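Local coordinates for protein diheme cytochrome c (Shewanella baltica, PDB 3U99) that carries two covalently bound c-type hemes and probably transfers electrons between redox partners, at residues R99-I104 with G116-C121. Sequence-based numbering, arbitrary orientation. Where two conformers were deposited one is given.
Sequences RKHDEI and GSFSQC. With HEC (heme c), chain B.
H101 and F118 meet on one side of a heme c because each turns CG anti to its own carbonyl carbon, with chi1 at -68° and -80°. The two side chains run past each other in opposite directions. F118 CE1 comes to 3.8 Å from H101 CD2, and F118 CZ packs on H101 CB. The rings lie obliquely, with their planes at 64° and centroids 5.2 Å apart. I104 reaches the edge of the phenyl ring, where its CD1 lies 4.0 Å from F118 CE1. The same methyl rests on the porphyrin, 3.5 Å from heme C2D. The F118 ring also sets its edge against the heme, over the face of a pyrrole, with F118 CD1 3.5 Å from heme C2C. A type I turn from H101 to I104 brings this isoleucine back beside the histidine, closed by the hydrogen bond from I104 N to H101 O. H101 NE2 binds the iron at 2.0 Å, and H125 supplies the other axial nitrogen. H101 ND1 donates to F97 O, which helps fix the rotation of the imidazole. F97 also stacks on H101 and meets F118 edge-to-face. C121 holds the porphyrin through a covalent bond from its SG to heme CAB, 1.9 Å long. Replacing F118 with an alanine would probably open a gap between I104, H101 and the porphyrin face, and leave the imidazole less firmly packed. The chemistry is that of a bis-histidine c-type heme: one segment gives an iron ligand, the other a thioether, and apolar groups pack between them, consistent with electron transfer.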
loop_
_atom_site.group_PDB
_atom_site.type_symbol
_atom_site.label_atom_id
_atom_site.label_comp_id
_atom_site.label_asym_id
_atom_site.label_seq_id
_atom_site.Cartn_x
_atom_site.Cartn_y
_atom_site.Cartn_z
ATOM N N ARG A 99 1.261 5.128 -14.358
ATOM C CA ARG A 99 1.075 6.290 -14.971
ATOM C C ARG A 99 1.601 7.473 -14.128
ATOM O O ARG A 99 2.239 8.346 -14.645
ATOM C CB ARG A 99 -0.381 6.521 -15.356
ATOM C CG ARG A 99 -0.660 7.807 -16.082
ATOM C CD ARG A 99 -2.156 7.775 -16.520
ATOM N NE ARG A 99 -2.965 7.752 -15.306
ATOM C CZ ARG A 99 -3.643 6.705 -14.781
ATOM N NH1 ARG A 99 -3.758 5.522 -15.367
ATOM N NH2 ARG A 99 -4.271 6.820 -13.615
ATOM N N LYS A 100 1.237 7.392 -12.839
ATOM C CA LYS A 100 1.636 8.468 -11.960
ATOM C C LYS A 100 3.134 8.427 -11.684
ATOM O O LYS A 100 3.669 9.498 -11.321
ATOM C CB LYS A 100 0.791 8.447 -10.652
ATOM C CG LYS A 100 -0.642 8.893 -10.968
ATOM C CD LYS A 100 -1.546 8.630 -9.835
ATOM C CE LYS A 100 -3.007 9.038 -10.081
ATOM N NZ LYS A 100 -3.084 10.402 -10.689
ATOM N N HIS A 101 3.781 7.304 -11.831
ATOM C CA HIS A 101 5.193 7.174 -11.419
ATOM C C HIS A 101 6.145 6.978 -12.600
ATOM O O HIS A 101 7.346 6.734 -12.396
ATOM C CB HIS A 101 5.304 6.007 -10.433
ATOM C CG HIS A 101 4.605 6.354 -9.163
ATOM N ND1 HIS A 101 3.268 6.202 -9.002
ATOM C CD2 HIS A 101 5.034 6.918 -7.984
ATOM C CE1 HIS A 101 2.893 6.639 -7.803
ATOM N NE2 HIS A 101 3.957 7.087 -7.140
ATOM N N ASP A 102 5.649 7.075 -13.831
ATOM C CA ASP A 102 6.467 6.701 -14.975
ATOM C C ASP A 102 7.547 7.713 -15.348
ATOM O O ASP A 102 8.291 7.372 -16.286
ATOM C CB ASP A 102 5.530 6.327 -16.138
ATOM C CG ASP A 102 4.784 7.460 -16.778
ATOM O OD1 ASP A 102 4.941 8.677 -16.444
ATOM O OD2 ASP A 102 4.017 7.138 -17.748
ATOM N N GLU A 103 7.664 8.863 -14.734
ATOM C CA GLU A 103 8.786 9.769 -14.999
ATOM C C GLU A 103 9.871 9.621 -13.943
ATOM O O GLU A 103 10.896 10.322 -13.990
ATOM C CB GLU A 103 8.246 11.193 -15.074
ATOM C CG GLU A 103 7.276 11.472 -16.218
ATOM C CD GLU A 103 7.910 11.397 -17.575
ATOM O OE1 GLU A 103 9.166 11.334 -17.795
ATOM O OE2 GLU A 103 7.109 11.414 -18.551
ATOM N N ILE A 104 9.707 8.732 -12.966
ATOM C CA ILE A 104 10.675 8.628 -11.866
ATOM C C ILE A 104 11.713 7.585 -12.262
ATOM O O ILE A 104 11.355 6.426 -12.498
ATOM C CB ILE A 104 9.972 8.231 -10.570
ATOM C CG1 ILE A 104 8.823 9.178 -10.224
ATOM C CG2 ILE A 104 11.018 8.101 -9.464
ATOM C CD1 ILE A 104 7.978 8.623 -9.085
ATOM N N GLY A 116 14.403 1.200 -2.912
ATOM C CA GLY A 116 14.453 -0.143 -3.443
ATOM C C GLY A 116 13.284 -0.594 -4.278
ATOM O O GLY A 116 13.495 -1.327 -5.221
ATOM N N SER A 117 12.082 -0.161 -3.945
ATOM C CA SER A 117 10.921 -0.412 -4.752
ATOM C C SER A 117 9.859 0.562 -4.347
ATOM O O SER A 117 9.960 1.267 -3.362
ATOM C CB SER A 117 10.517 -1.847 -4.500
ATOM O OG SER A 117 9.988 -1.996 -3.253
ATOM N N PHE A 118 8.814 0.619 -5.176
ATOM C CA PHE A 118 7.728 1.527 -4.875
ATOM C C PHE A 118 6.767 1.063 -3.807
ATOM O O PHE A 118 5.895 1.818 -3.397
ATOM C CB PHE A 118 6.945 1.683 -6.175
ATOM C CG PHE A 118 7.539 2.632 -7.178
ATOM C CD1 PHE A 118 7.671 3.957 -6.909
ATOM C CD2 PHE A 118 7.917 2.175 -8.401
ATOM C CE1 PHE A 118 8.223 4.839 -7.805
ATOM C CE2 PHE A 118 8.495 3.033 -9.341
ATOM C CZ PHE A 118 8.603 4.366 -9.043
ATOM N N SER A 119 6.855 -0.170 -3.388
ATOM C CA SER A 119 5.845 -0.718 -2.468
ATOM C C SER A 119 5.750 0.028 -1.169
ATOM O O SER A 119 4.641 0.162 -0.660
ATOM C CB SER A 119 6.184 -2.188 -2.188
ATOM O OG SER A 119 6.058 -2.999 -3.297
ATOM N N GLN A 120 6.833 0.440 -0.553
ATOM C CA GLN A 120 6.630 1.132 0.739
ATOM C C GLN A 120 6.450 2.604 0.431
ATOM O O GLN A 120 7.380 3.415 0.392
ATOM C CB GLN A 120 7.746 0.874 1.751
ATOM C CG GLN A 120 7.572 1.612 3.099
ATOM C CD GLN A 120 6.735 0.825 4.090
ATOM O OE1 GLN A 120 5.757 0.216 3.750
ATOM N NE2 GLN A 120 7.083 0.849 5.365
ATOM N N CYS A 121 5.203 2.999 0.188
ATOM C CA CYS A 121 4.957 4.356 -0.250
ATOM C C CYS A 121 5.457 5.403 0.735
ATOM O O CYS A 121 5.780 6.501 0.281
ATOM C CB CYS A 121 3.444 4.590 -0.378
ATOM S SG CYS A 121 2.429 3.201 -1.006
HETATM FE FE HEC B . 3.961 8.024 -5.404
HETATM C CHA HEC B . 3.013 10.771 -7.154
HETATM C CHB HEC B . 0.725 7.190 -4.921
HETATM C CHC HEC B . 4.988 5.098 -3.895
HETATM C CHD HEC B . 7.178 9.048 -5.618
HETATM N NA HEC B . 2.204 8.849 -5.875
HETATM C C1A HEC B . 1.980 9.974 -6.608
HETATM C C2A HEC B . 0.579 10.270 -6.719
HETATM C C3A HEC B . -0.060 9.267 -6.091
HETATM C C4A HEC B . 0.956 8.356 -5.571
HETATM C CMA HEC B . -1.562 9.075 -5.884
HETATM C CAA HEC B . -0.024 11.488 -7.362
HETATM C CBA HEC B . 0.197 12.672 -6.435
HETATM C CGA HEC B . -0.293 14.020 -6.932
HETATM O O1A HEC B . -1.156 13.984 -7.869
HETATM O O2A HEC B . -0.063 15.100 -6.384
HETATM N NB HEC B . 2.999 6.450 -4.576
HETATM C C1B HEC B . 1.620 6.268 -4.488
HETATM C C2B HEC B . 1.389 5.041 -3.832
HETATM C C3B HEC B . 2.570 4.464 -3.597
HETATM C C4B HEC B . 3.597 5.349 -4.023
HETATM C CMB HEC B . -0.047 4.567 -3.516
HETATM C CAB HEC B . 2.911 3.160 -2.847
HETATM C CBB HEC B . 2.094 1.913 -3.408
HETATM N NC HEC B . 5.736 7.212 -4.884
HETATM C C1C HEC B . 5.938 6.043 -4.275
HETATM C C2C HEC B . 7.296 5.830 -3.933
HETATM C C3C HEC B . 7.912 6.985 -4.399
HETATM C C4C HEC B . 6.947 7.833 -4.962
HETATM C CMC HEC B . 7.877 4.690 -3.149
HETATM C CAC HEC B . 9.366 7.369 -4.223
HETATM C CBC HEC B . 10.374 6.468 -4.938
HETATM N ND HEC B . 4.915 9.579 -6.254
HETATM C C1D HEC B . 6.254 9.798 -6.211
HETATM C C2D HEC B . 6.569 10.975 -6.972
HETATM C C3D HEC B . 5.416 11.445 -7.508
HETATM C C4D HEC B . 4.363 10.547 -6.983
HETATM C CMD HEC B . 7.961 11.523 -7.169
HETATM C CAD HEC B . 5.270 12.668 -8.390
HETATM C CBD HEC B . 5.641 12.221 -9.843
HETATM C CGD HEC B . 5.890 13.377 -10.806
HETATM O O1D HEC B . 4.826 14.210 -10.551
HETATM O O2D HEC B . 6.293 12.980 -12.004
#